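Local structure of SYE1 (Shewanella oneidensis, 4AWT) at residues I97-W102 with D176-H181; Y266-E271 with V295-G300. The protein binds FMN and is probably an NAD(P)H-dependent oxidoreductase of the Old Yellow Enzyme type, acting on carbon-carbon double bonds. The protein carries 1 engineered substitution. All coordinates share one frame; numbering follows the deposited sequence. Where two conformers were deposited one is given.

Interaction 1 of 2, residues I97-W102 with D176-H181; sequences IFAQLW and DGIELH. With FMN (flavin mononucleotide), chain B.
Strands 97-102 and 177-181 run parallel at 33°, their axes 4.2 Å apart at closest. They are the third and fourth strands of the TIM barrel that holds the flavin. Backbone bonds alternate along them: A99 N to G177 O, E179 N to A99 O, L101 N to E179 O, H181 N to L101 O. F98, Q100 and E179 point into the barrel. The F98 ring lies on G177, whose CA is 3.5 Å from the ring centroid, over the centre of the face. A CB at G177 would clash with this ring.

CG of Q100 is anti to the backbone N (chi1 -173°), and the chain runs on extended to the flavin. Q100 NE2 donates to FMN O2 at 2.8 Å and to E179 OE2 at 2.9 Å. E179 OE1 is held by Y266 and H268. Q100 OE1 accepts from FMN N3 at 2.9 Å. These three amide bonds fix which way the amide is turned. Q100 NE2 lies over one face of the H181 ring, toward its rim, with amide and ring planes 24° apart. The five-membered ring of W102 and the H181 ring are nearly parallel but slid apart, centroids 4.8 Å.

On the outer face, L101 CG meets I178 CB at 3.9 Å, beside helix 153-172. D176 OD2, also hydrogen-bonded to H91, accepts from I97 N on its anti lone pair at 2.9 Å.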
ATOM      1  N   ILE A  97     -10.123  -7.776   4.854  1.00  6.37           N
ATOM      2  CA  ILE A  97      -8.892  -7.661   4.098  1.00  5.77           C
ATOM      3  C   ILE A  97      -9.141  -6.875   2.808  1.00  5.66           C
ATOM      4  O   ILE A  97     -10.084  -7.157   2.057  1.00  6.47           O
ATOM      5  CB  ILE A  97      -8.268  -9.025   3.836  1.00  6.47           C
ATOM      6  CG1 ILE A  97      -6.928  -8.879   3.099  1.00  6.91           C
ATOM      7  CG2 ILE A  97      -9.193 -10.007   3.142  1.00  8.13           C
ATOM      8  CD1 ILE A  97      -6.077 -10.140   3.040  1.00  9.44           C
ATOM      9  N   PHE A  98      -8.285  -5.883   2.587  1.00  5.46           N
ATOM     10  CA  PHE A  98      -8.293  -5.070   1.372  1.00  5.29           C
ATOM     11  C   PHE A  98      -7.079  -5.422   0.533  1.00  5.35           C
ATOM     12  O   PHE A  98      -6.013  -5.710   1.078  1.00  6.82           O
ATOM     13  CB  PHE A  98      -8.282  -3.578   1.683  1.00  5.57           C
ATOM     14  CG  PHE A  98      -9.622  -2.942   2.011  1.00  5.68           C
ATOM     15  CD1 PHE A  98     -10.617  -3.598   2.722  1.00  6.29           C
ATOM     16  CD2 PHE A  98      -9.870  -1.634   1.597  1.00  5.97           C
ATOM     17  CE1 PHE A  98     -11.820  -2.971   3.005  1.00  6.84           C
ATOM     18  CE2 PHE A  98     -11.075  -1.010   1.885  1.00  6.79           C
ATOM     19  CZ  PHE A  98     -12.044  -1.667   2.592  1.00  6.80           C
ATOM     20  N   ALA A  99      -7.215  -5.363  -0.792  1.00  5.10           N
ATOM     21  CA  ALA A  99      -6.117  -5.582  -1.710  1.00  5.09           C
ATOM     22  C   ALA A  99      -5.457  -4.257  -2.064  1.00  4.71           C
ATOM     23  O   ALA A  99      -6.149  -3.353  -2.528  1.00  5.38           O
ATOM     24  CB  ALA A  99      -6.587  -6.228  -3.007  1.00  5.86           C
ATOM     25  N   GLN A 100      -4.142  -4.146  -1.908  1.00  4.99           N
ATOM     26  CA  GLN A 100      -3.445  -2.922  -2.296  1.00  4.76           C
ATOM     27  C   GLN A 100      -3.086  -2.981  -3.779  1.00  4.82           C
ATOM     28  O   GLN A 100      -2.179  -3.679  -4.191  1.00  5.82           O
ATOM     29  CB  GLN A 100      -2.197  -2.653  -1.471  1.00  5.11           C
ATOM     30  CG  GLN A 100      -1.668  -1.274  -1.855  1.00  5.43           C
ATOM     31  CD  GLN A 100      -0.341  -0.945  -1.269  1.00  4.99           C
ATOM     32  OE1 GLN A 100       0.668  -1.626  -1.534  1.00  5.49           O
ATOM     33  NE2 GLN A 100      -0.276   0.140  -0.509  1.00  5.21           N
ATOM     34  N   LEU A 101      -3.824  -2.213  -4.601  1.00  5.10           N
ATOM     35  CA  LEU A 101      -3.593  -2.201  -6.044  1.00  4.96           C
ATOM     36  C   LEU A 101      -2.375  -1.350  -6.359  1.00  4.93           C
ATOM     37  O   LEU A 101      -2.315  -0.173  -5.986  1.00  5.37           O
ATOM     38  CB  LEU A 101      -4.818  -1.663  -6.759  1.00  5.35           C
ATOM     39  CG  LEU A 101      -6.131  -2.353  -6.451  1.00  5.75           C
ATOM     40  CD1 LEU A 101      -7.239  -1.757  -7.322  1.00  6.78           C
ATOM     41  CD2 LEU A 101      -6.053  -3.858  -6.641  1.00  6.98           C
ATOM     42  N   TRP A 102      -1.426  -1.948  -7.083  1.00  5.17           N
ATOM     43  CA  TRP A 102      -0.099  -1.364  -7.242  1.00  5.13           C
ATOM     44  C   TRP A 102       0.240  -1.103  -8.714  1.00  5.23           C
ATOM     45  O   TRP A 102       0.136  -1.999  -9.554  1.00  5.72           O
ATOM     46  CB  TRP A 102       0.965  -2.299  -6.675  1.00  5.86           C
ATOM     47  CG  TRP A 102       2.212  -1.659  -6.176  1.00  5.53           C
ATOM     48  CD1 TRP A 102       2.547  -0.346  -6.041  1.00  5.75           C
ATOM     49  CD2 TRP A 102       3.308  -2.409  -5.651  1.00  5.86           C
ATOM     50  NE1 TRP A 102       3.786  -0.238  -5.451  1.00  6.06           N
ATOM     51  CE2 TRP A 102       4.256  -1.483  -5.185  1.00  6.19           C
ATOM     52  CE3 TRP A 102       3.553  -3.779  -5.498  1.00  6.24           C
ATOM     53  CZ2 TRP A 102       5.437  -1.904  -4.568  1.00  7.59           C
ATOM     54  CZ3 TRP A 102       4.722  -4.163  -4.874  1.00  7.28           C
ATOM     55  CH2 TRP A 102       5.620  -3.261  -4.435  1.00  8.03           C
ATOM     56  N   ASP A 176     -12.553  -7.530   0.705  1.00  6.05           N
ATOM     57  CA  ASP A 176     -13.570  -6.624   1.167  1.00  6.44           C
ATOM     58  C   ASP A 176     -13.487  -5.241   0.564  1.00  6.08           C
ATOM     59  O   ASP A 176     -14.442  -4.468   0.650  1.00  7.58           O
ATOM     60  CB  ASP A 176     -13.490  -6.546   2.705  1.00  6.84           C
ATOM     61  CG  ASP A 176     -13.719  -7.908   3.322  1.00  7.66           C
ATOM     62  OD1 ASP A 176     -14.831  -8.422   3.168  1.00 11.41           O
ATOM     63  OD2 ASP A 176     -12.763  -8.448   3.920  1.00  8.61           O
ATOM     64  N   GLY A 177     -12.383  -4.915  -0.026  1.00  5.85           N
ATOM     65  CA  GLY A 177     -12.137  -3.607  -0.615  1.00  6.02           C
ATOM     66  C   GLY A 177     -10.770  -3.581  -1.226  1.00  5.21           C
ATOM     67  O   GLY A 177     -10.044  -4.595  -1.237  1.00  5.62           O
ATOM     68  N   ILE A 178     -10.403  -2.406  -1.747  1.00  5.22           N
ATOM     69  CA  ILE A 178      -9.085  -2.179  -2.285  1.00  5.21           C
ATOM     70  C   ILE A 178      -8.484  -0.930  -1.649  1.00  4.98           C
ATOM     71  O   ILE A 178      -9.207  -0.020  -1.263  1.00  5.45           O
ATOM     72  CB  ILE A 178      -9.069  -2.086  -3.826  1.00  5.54           C
ATOM     73  CG1 ILE A 178      -9.773  -0.852  -4.380  1.00  6.14           C
ATOM     74  CG2 ILE A 178      -9.638  -3.366  -4.399  1.00  6.22           C
ATOM     75  CD1 ILE A 178      -8.956   0.412  -4.493  1.00  6.95           C
ATOM     76  N   GLU A 179      -7.161  -0.903  -1.614  1.00  5.05           N
ATOM     77  CA  GLU A 179      -6.399   0.279  -1.265  1.00  5.07           C
ATOM     78  C   GLU A 179      -5.616   0.678  -2.485  1.00  5.09           C
ATOM     79  O   GLU A 179      -4.818  -0.099  -3.036  1.00  5.75           O
ATOM     80  CB  GLU A 179      -5.432   0.016  -0.111  1.00  5.18           C
ATOM     81  CG  GLU A 179      -4.689   1.276   0.306  1.00  5.44           C
ATOM     82  CD  GLU A 179      -3.700   1.041   1.432  1.00  5.00           C
ATOM     83  OE1 GLU A 179      -4.180   1.007   2.614  1.00  5.35           O
ATOM     84  OE2 GLU A 179      -2.499   0.892   1.165  1.00  5.64           O
ATOM     85  N   LEU A 180      -5.793   1.925  -2.943  1.00  5.11           N
ATOM     86  CA  LEU A 180      -4.973   2.438  -4.033  1.00  5.10           C
ATOM     87  C   LEU A 180      -3.633   2.878  -3.486  1.00  4.88           C
ATOM     88  O   LEU A 180      -3.556   3.785  -2.662  1.00  5.51           O
ATOM     89  CB  LEU A 180      -5.676   3.620  -4.667  1.00  5.63           C
ATOM     90  CG  LEU A 180      -4.910   4.323  -5.784  1.00  6.13           C
ATOM     91  CD1 LEU A 180      -4.629   3.349  -6.934  1.00  6.92           C
ATOM     92  CD2 LEU A 180      -5.674   5.549  -6.254  1.00  7.50           C
ATOM     93  N   HIS A 181      -2.551   2.268  -3.966  1.00  5.13           N
ATOM     94  CA  HIS A 181      -1.211   2.700  -3.550  1.00  5.12           C
ATOM     95  C   HIS A 181      -0.874   3.972  -4.338  1.00  5.44           C
ATOM     96  O   HIS A 181      -0.460   3.889  -5.496  1.00  6.71           O
ATOM     97  CB  HIS A 181      -0.170   1.632  -3.791  1.00  5.32           C
ATOM     98  CG  HIS A 181       1.106   1.870  -3.052  1.00  5.33           C
ATOM     99  ND1 HIS A 181       1.402   3.055  -2.478  1.00  6.43           N
ATOM    100  CD2 HIS A 181       2.090   0.969  -2.778  1.00  5.83           C
ATOM    101  CE1 HIS A 181       2.566   2.887  -1.879  1.00  6.67           C
ATOM    102  NE2 HIS A 181       3.005   1.653  -2.021  1.00  6.05           N
TER
HETATM  103  N1  FMN B 500       4.017  -0.198   1.830  1.00  5.18           N
HETATM  104  C2  FMN B 500       3.102  -0.283   0.872  1.00  5.20           C
HETATM  105  O2  FMN B 500       2.240   0.618   0.693  1.00  5.40           O
HETATM  106  N3  FMN B 500       3.073  -1.386   0.031  1.00  5.40           N
HETATM  107  C4  FMN B 500       3.968  -2.438   0.136  1.00  5.30           C
HETATM  108  O4  FMN B 500       3.804  -3.447  -0.599  1.00  6.06           O
HETATM  109  C4A FMN B 500       4.988  -2.281   1.072  1.00  5.42           C
HETATM  110  N5  FMN B 500       5.992  -3.241   1.187  1.00  6.04           N
HETATM  111  C5A FMN B 500       6.733  -3.266   2.400  1.00  5.73           C
HETATM  112  C6  FMN B 500       7.543  -4.338   2.683  1.00  6.52           C
HETATM  113  C7  FMN B 500       8.277  -4.420   3.890  1.00  6.70           C
HETATM  114  C7M FMN B 500       9.045  -5.686   4.182  1.00  8.76           C
HETATM  115  C8  FMN B 500       8.206  -3.373   4.759  1.00  6.42           C
HETATM  116  C8M FMN B 500       8.933  -3.392   6.088  1.00  8.28           C
HETATM  117  C9  FMN B 500       7.389  -2.261   4.473  1.00  6.03           C
HETATM  118  C9A FMN B 500       6.636  -2.198   3.298  1.00  5.63           C
HETATM  119  N10 FMN B 500       5.770  -1.116   3.037  1.00  5.60           N
HETATM  120  C10 FMN B 500       4.905  -1.191   1.962  1.00  5.36           C
HETATM  121  C1' FMN B 500       5.643  -0.041   4.025  1.00  5.53           C
HETATM  122  C2' FMN B 500       4.804  -0.435   5.254  1.00  5.16           C
HETATM  123  O2' FMN B 500       3.438  -0.580   4.905  1.00  5.37           O
HETATM  124  C3' FMN B 500       4.856   0.609   6.353  1.00  5.38           C
HETATM  125  O3' FMN B 500       4.235   1.824   5.963  1.00  5.56           O
HETATM  126  C4' FMN B 500       6.266   0.920   6.887  1.00  5.69           C
HETATM  127  O4' FMN B 500       7.020  -0.263   7.102  1.00  5.99           O
HETATM  128  C5' FMN B 500       6.239   1.814   8.111  1.00  5.87           C
HETATM  129  O5' FMN B 500       5.566   1.179   9.211  1.00  5.68           O
HETATM  130  P   FMN B 500       6.434   0.462  10.369  1.00  5.71           P
HETATM  131  O1P FMN B 500       7.091  -0.737   9.731  1.00  5.88           O
HETATM  132  O2P FMN B 500       7.447   1.470  10.866  1.00  6.22           O
HETATM  133  O3P FMN B 500       5.390   0.089  11.392  1.00  5.95           O
HETATM  134  O   HOH W   1      -0.903   1.839  -7.202  1.00  5.97           O

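Interaction 2 of 2, residues Y266-E271 with V295-G300. With FMN (flavin mononucleotide), chain B.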
ATOM      1  N   TYR A 266     -11.482   5.095   3.512  1.00  5.52           N
ATOM      2  CA  TYR A 266     -10.360   5.452   4.390  1.00  5.18           C
ATOM      3  C   TYR A 266      -9.291   6.135   3.593  1.00  5.10           C
ATOM      4  O   TYR A 266      -9.115   5.901   2.375  1.00  5.54           O
ATOM      5  CB  TYR A 266      -9.831   4.255   5.153  1.00  5.33           C
ATOM      6  CG  TYR A 266      -9.013   3.197   4.456  1.00  5.22           C
ATOM      7  CD1 TYR A 266      -7.718   3.440   4.008  1.00  5.27           C
ATOM      8  CD2 TYR A 266      -9.483   1.914   4.322  1.00  5.31           C
ATOM      9  CE1 TYR A 266      -6.950   2.472   3.424  1.00  5.34           C
ATOM     10  CE2 TYR A 266      -8.709   0.893   3.820  1.00  5.50           C
ATOM     11  CZ  TYR A 266      -7.436   1.153   3.367  1.00  5.33           C
ATOM     12  OH  TYR A 266      -6.668   0.135   2.906  1.00  5.71           O
ATOM     13  N   LEU A 267      -8.489   6.899   4.314  1.00  5.20           N
ATOM     14  CA  LEU A 267      -7.250   7.517   3.832  1.00  5.09           C
ATOM     15  C   LEU A 267      -6.154   7.004   4.752  1.00  4.74           C
ATOM     16  O   LEU A 267      -6.267   7.106   5.972  1.00  5.80           O
ATOM     17  CB  LEU A 267      -7.340   9.041   3.882  1.00  5.33           C
ATOM     18  CG  LEU A 267      -6.092   9.790   3.497  1.00  6.25           C
ATOM     19  CD1 LEU A 267      -5.620   9.463   2.114  1.00  9.09           C
ATOM     20  CD2 LEU A 267      -6.325  11.297   3.636  1.00  7.45           C
ATOM     21  N   HIS A 268      -5.101   6.464   4.153  1.00  4.95           N
ATOM     22  CA  HIS A 268      -3.989   5.839   4.857  1.00  4.72           C
ATOM     23  C   HIS A 268      -2.724   6.642   4.571  1.00  4.98           C
ATOM     24  O   HIS A 268      -2.341   6.792   3.418  1.00  5.35           O
ATOM     25  CB  HIS A 268      -3.901   4.399   4.378  1.00  4.76           C
ATOM     26  CG  HIS A 268      -2.887   3.523   5.046  1.00  5.06           C
ATOM     27  ND1 HIS A 268      -2.795   2.191   4.719  1.00  5.20           N
ATOM     28  CD2 HIS A 268      -1.968   3.712   6.024  1.00  5.14           C
ATOM     29  CE1 HIS A 268      -1.871   1.659   5.505  1.00  5.48           C
ATOM     30  NE2 HIS A 268      -1.318   2.530   6.313  1.00  5.55           N
ATOM     31  N   ILE A 269      -2.133   7.180   5.626  1.00  5.04           N
ATOM     32  CA  ILE A 269      -0.929   7.984   5.531  1.00  5.21           C
ATOM     33  C   ILE A 269       0.275   7.120   5.910  1.00  5.36           C
ATOM     34  O   ILE A 269       0.346   6.607   7.049  1.00  6.13           O
ATOM     35  CB  ILE A 269      -1.008   9.226   6.413  1.00  5.75           C
ATOM     36  CG1 ILE A 269      -2.232  10.071   6.092  1.00  6.46           C
ATOM     37  CG2 ILE A 269       0.287  10.014   6.339  1.00  6.67           C
ATOM     38  CD1 ILE A 269      -2.306  10.605   4.686  1.00  7.74           C
ATOM     39  N   ALA A 270       1.203   6.970   4.972  1.00  5.59           N
ATOM     40  CA  ALA A 270       2.460   6.279   5.212  1.00  5.76           C
ATOM     41  C   ALA A 270       3.449   7.325   5.730  1.00  5.66           C
ATOM     42  O   ALA A 270       4.013   8.128   4.978  1.00  6.46           O
ATOM     43  CB  ALA A 270       2.963   5.642   3.944  1.00  6.50           C
ATOM     44  N   GLU A 271       3.563   7.394   7.051  1.00  6.07           N
ATOM     45  CA  GLU A 271       4.288   8.430   7.748  1.00  6.25           C
ATOM     46  C   GLU A 271       5.786   8.229   7.801  1.00  6.27           C
ATOM     47  O   GLU A 271       6.547   9.191   7.991  1.00  7.19           O
ATOM     48  CB  GLU A 271       3.667   8.542   9.175  1.00  7.25           C
ATOM     49  CG  GLU A 271       4.170   9.634  10.046  1.00  7.91           C
ATOM     50  CD  GLU A 271       3.382   9.775  11.323  1.00  7.60           C
ATOM     51  OE1 GLU A 271       2.358   9.046  11.475  1.00  8.45           O
ATOM     52  OE2 GLU A 271       3.777  10.596  12.160  1.00  9.48           O
ATOM     53  N   VAL A 295     -12.372   7.393   7.619  1.00  6.18           N
ATOM     54  CA  VAL A 295     -11.448   6.704   8.544  1.00  5.87           C
ATOM     55  C   VAL A 295     -10.028   7.046   8.148  1.00  5.58           C
ATOM     56  O   VAL A 295      -9.616   6.868   7.009  1.00  6.07           O
ATOM     57  CB  VAL A 295     -11.703   5.184   8.507  1.00  5.97           C
ATOM     58  CG1 VAL A 295     -10.617   4.441   9.254  1.00  6.56           C
ATOM     59  CG2 VAL A 295     -13.081   4.883   9.088  1.00  6.96           C
ATOM     60  N   LEU A 296      -9.254   7.550   9.134  1.00  5.65           N
ATOM     61  CA  LEU A 296      -7.887   7.964   8.889  0.52  5.71           C
ATOM     62  C   LEU A 296      -6.948   6.975   9.557  1.00  5.83           C
ATOM     63  O   LEU A 296      -7.030   6.717  10.765  1.00  6.77           O
ATOM     64  CB  LEU A 296      -7.846   9.416   9.377  0.52  6.44           C
ATOM     65  CG  LEU A 296      -6.589  10.209   9.112  0.52  5.92           C
ATOM     66  CD1 LEU A 296      -6.193  10.186   7.642  0.52  6.17           C
ATOM     67  CD2 LEU A 296      -6.772  11.659   9.564  0.52  7.65           C
ATOM     68  N   ILE A 297      -6.051   6.405   8.761  1.00  5.86           N
ATOM     69  CA  ILE A 297      -5.098   5.407   9.181  1.00  5.81           C
ATOM     70  C   ILE A 297      -3.700   5.987   9.042  1.00  5.42           C
ATOM     71  O   ILE A 297      -3.398   6.575   8.005  1.00  6.12           O
ATOM     72  CB  ILE A 297      -5.202   4.123   8.332  1.00  5.90           C
ATOM     73  CG1 ILE A 297      -6.635   3.649   8.188  1.00  7.12           C
ATOM     74  CG2 ILE A 297      -4.267   3.066   8.867  1.00  6.71           C
ATOM     75  CD1 ILE A 297      -6.831   2.398   7.376  1.00  8.64           C
ATOM     76  N   TYR A 298      -2.843   5.826  10.054  1.00  5.46           N
ATOM     77  CA  TYR A 298      -1.428   6.169   9.948  1.00  5.34           C
ATOM     78  C   TYR A 298      -0.600   4.924  10.211  1.00  5.23           C
ATOM     79  O   TYR A 298      -0.946   4.124  11.074  1.00  5.60           O
ATOM     80  CB  TYR A 298      -1.010   7.249  10.948  1.00  5.93           C
ATOM     81  CG  TYR A 298      -1.433   8.641  10.582  1.00  5.80           C
ATOM     82  CD1 TYR A 298      -2.727   9.088  10.739  1.00  7.74           C
ATOM     83  CD2 TYR A 298      -0.512   9.528  10.073  1.00  6.58           C
ATOM     84  CE1 TYR A 298      -3.087  10.371  10.430  1.00  9.62           C
ATOM     85  CE2 TYR A 298      -0.879  10.830   9.724  1.00  7.55           C
ATOM     86  CZ  TYR A 298      -2.181  11.249   9.909  1.00  8.02           C
ATOM     87  OH  TYR A 298      -2.469  12.530   9.599  1.00 10.54           O
ATOM     88  N   ALA A 299       0.548   4.845   9.534  1.00  5.43           N
ATOM     89  CA  ALA A 299       1.537   3.824   9.830  1.00  5.50           C
ATOM     90  C   ALA A 299       2.927   4.445   9.728  1.00  5.40           C
ATOM     91  O   ALA A 299       3.168   5.303   8.874  1.00  6.56           O
ATOM     92  CB  ALA A 299       1.474   2.653   8.855  1.00  6.42           C
ATOM     93  N   GLY A 300       3.827   3.983  10.581  1.00  5.67           N
ATOM     94  CA  GLY A 300       5.235   4.364  10.526  1.00  6.06           C
ATOM     95  C   GLY A 300       5.766   4.585  11.941  1.00  6.15           C
ATOM     96  O   GLY A 300       5.480   5.577  12.568  1.00  6.87           O
TER
HETATM   97  N1  FMN B 500       4.017  -0.198   1.830  1.00  5.18           N
HETATM   98  C2  FMN B 500       3.102  -0.283   0.872  1.00  5.20           C
HETATM   99  O2  FMN B 500       2.240   0.618   0.693  1.00  5.40           O
HETATM  100  N3  FMN B 500       3.073  -1.386   0.031  1.00  5.40           N
HETATM  101  C4  FMN B 500       3.968  -2.438   0.136  1.00  5.30           C
HETATM  102  O4  FMN B 500       3.804  -3.447  -0.599  1.00  6.06           O
HETATM  103  C4A FMN B 500       4.988  -2.281   1.072  1.00  5.42           C
HETATM  104  N5  FMN B 500       5.992  -3.241   1.187  1.00  6.04           N
HETATM  105  C5A FMN B 500       6.733  -3.266   2.400  1.00  5.73           C
HETATM  106  C6  FMN B 500       7.543  -4.338   2.683  1.00  6.52           C
HETATM  107  C7  FMN B 500       8.277  -4.420   3.890  1.00  6.70           C
HETATM  108  C7M FMN B 500       9.045  -5.686   4.182  1.00  8.76           C
HETATM  109  C8  FMN B 500       8.206  -3.373   4.759  1.00  6.42           C
HETATM  110  C8M FMN B 500       8.933  -3.392   6.088  1.00  8.28           C
HETATM  111  C9  FMN B 500       7.389  -2.261   4.473  1.00  6.03           C
HETATM  112  C9A FMN B 500       6.636  -2.198   3.298  1.00  5.63           C
HETATM  113  N10 FMN B 500       5.770  -1.116   3.037  1.00  5.60           N
HETATM  114  C10 FMN B 500       4.905  -1.191   1.962  1.00  5.36           C
HETATM  115  C1' FMN B 500       5.643  -0.041   4.025  1.00  5.53           C
HETATM  116  C2' FMN B 500       4.804  -0.435   5.254  1.00  5.16           C
HETATM  117  O2' FMN B 500       3.438  -0.580   4.905  1.00  5.37           O
HETATM  118  C3' FMN B 500       4.856   0.609   6.353  1.00  5.38           C
HETATM  119  O3' FMN B 500       4.235   1.824   5.963  1.00  5.56           O
HETATM  120  C4' FMN B 500       6.266   0.920   6.887  1.00  5.69           C
HETATM  121  O4' FMN B 500       7.020  -0.263   7.102  1.00  5.99           O
HETATM  122  C5' FMN B 500       6.239   1.814   8.111  1.00  5.87           C
HETATM  123  O5' FMN B 500       5.566   1.179   9.211  1.00  5.68           O
HETATM  124  P   FMN B 500       6.434   0.462  10.369  1.00  5.71           P
HETATM  125  O1P FMN B 500       7.091  -0.737   9.731  1.00  5.88           O
HETATM  126  O2P FMN B 500       7.447   1.470  10.866  1.00  6.22           O
HETATM  127  O3P FMN B 500       5.390   0.089  11.392  1.00  5.95           O
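I297 puts two methyl groups on two rings of the neighbouring strand. Its CD1 lies over one face of Y266, 3.8 Å from the ring centroid. Its CG2 lies over one face of H268, 4.0 Å from that centroid and toward the rim. The Y266 ring is placed there by a chi1 of 74°, which sets CG between the backbone N and the carbonyl carbon. A299 CB meets H268 at the ring edge, in plane, 3.8 Å from NE2. On the other face of the sheet, I269 and Y298 lie side by side, with I269 CB over one face of the tyrosine ring. E271 OE1 approaches Y298 CD2 at 3.2 Å, the carboxylate plane turned 72° from the ring.

Five backbone bonds hold the strands in parallel register, from L267 N to V295 O through to E271 N to A299 O. The strands are joined through helix 282-291 as a beta-alpha-beta unit of the TIM barrel. Y298 packs against K285 and L288 of that helix.

Further out, E271 OE1 is bonded to Y302 OH, and OE2 forms a salt bridge with K285. Y266 OH and H268 ND1 both bond to E179 OE1 in the barrel interior. An alanine in place of H268 would probably leave E179 OE1 with one partner fewer and I297 CG2 without the ring it packs on. Beyond the strand end, G300 CA comes within 3.5 Å of FMN O5'. At the backbone angles of G300 a side chain would run into the carbonyl O of A299, which calls for glycine.

Interactions 1 and 2 lie in one closed parallel barrel, their centres about 13 Å apart. Interaction 1 pairs the third and fourth strands, and interaction 2 the sixth and seventh. Strand 230-234 stands between them in the sheet. Along the chain they come in series, 176-181 ending well before 266-271 begins. They meet inside the barrel. There E179 of interaction 1 reaches Y266 and H268 of interaction 2, and F98 packs on the Y266 ring. Both also reach FMN, interaction 1 at the flavin ring and interaction 2 near the ribityl and phosphate end. The barrel interior thus links strands that contact different parts of one cofactor.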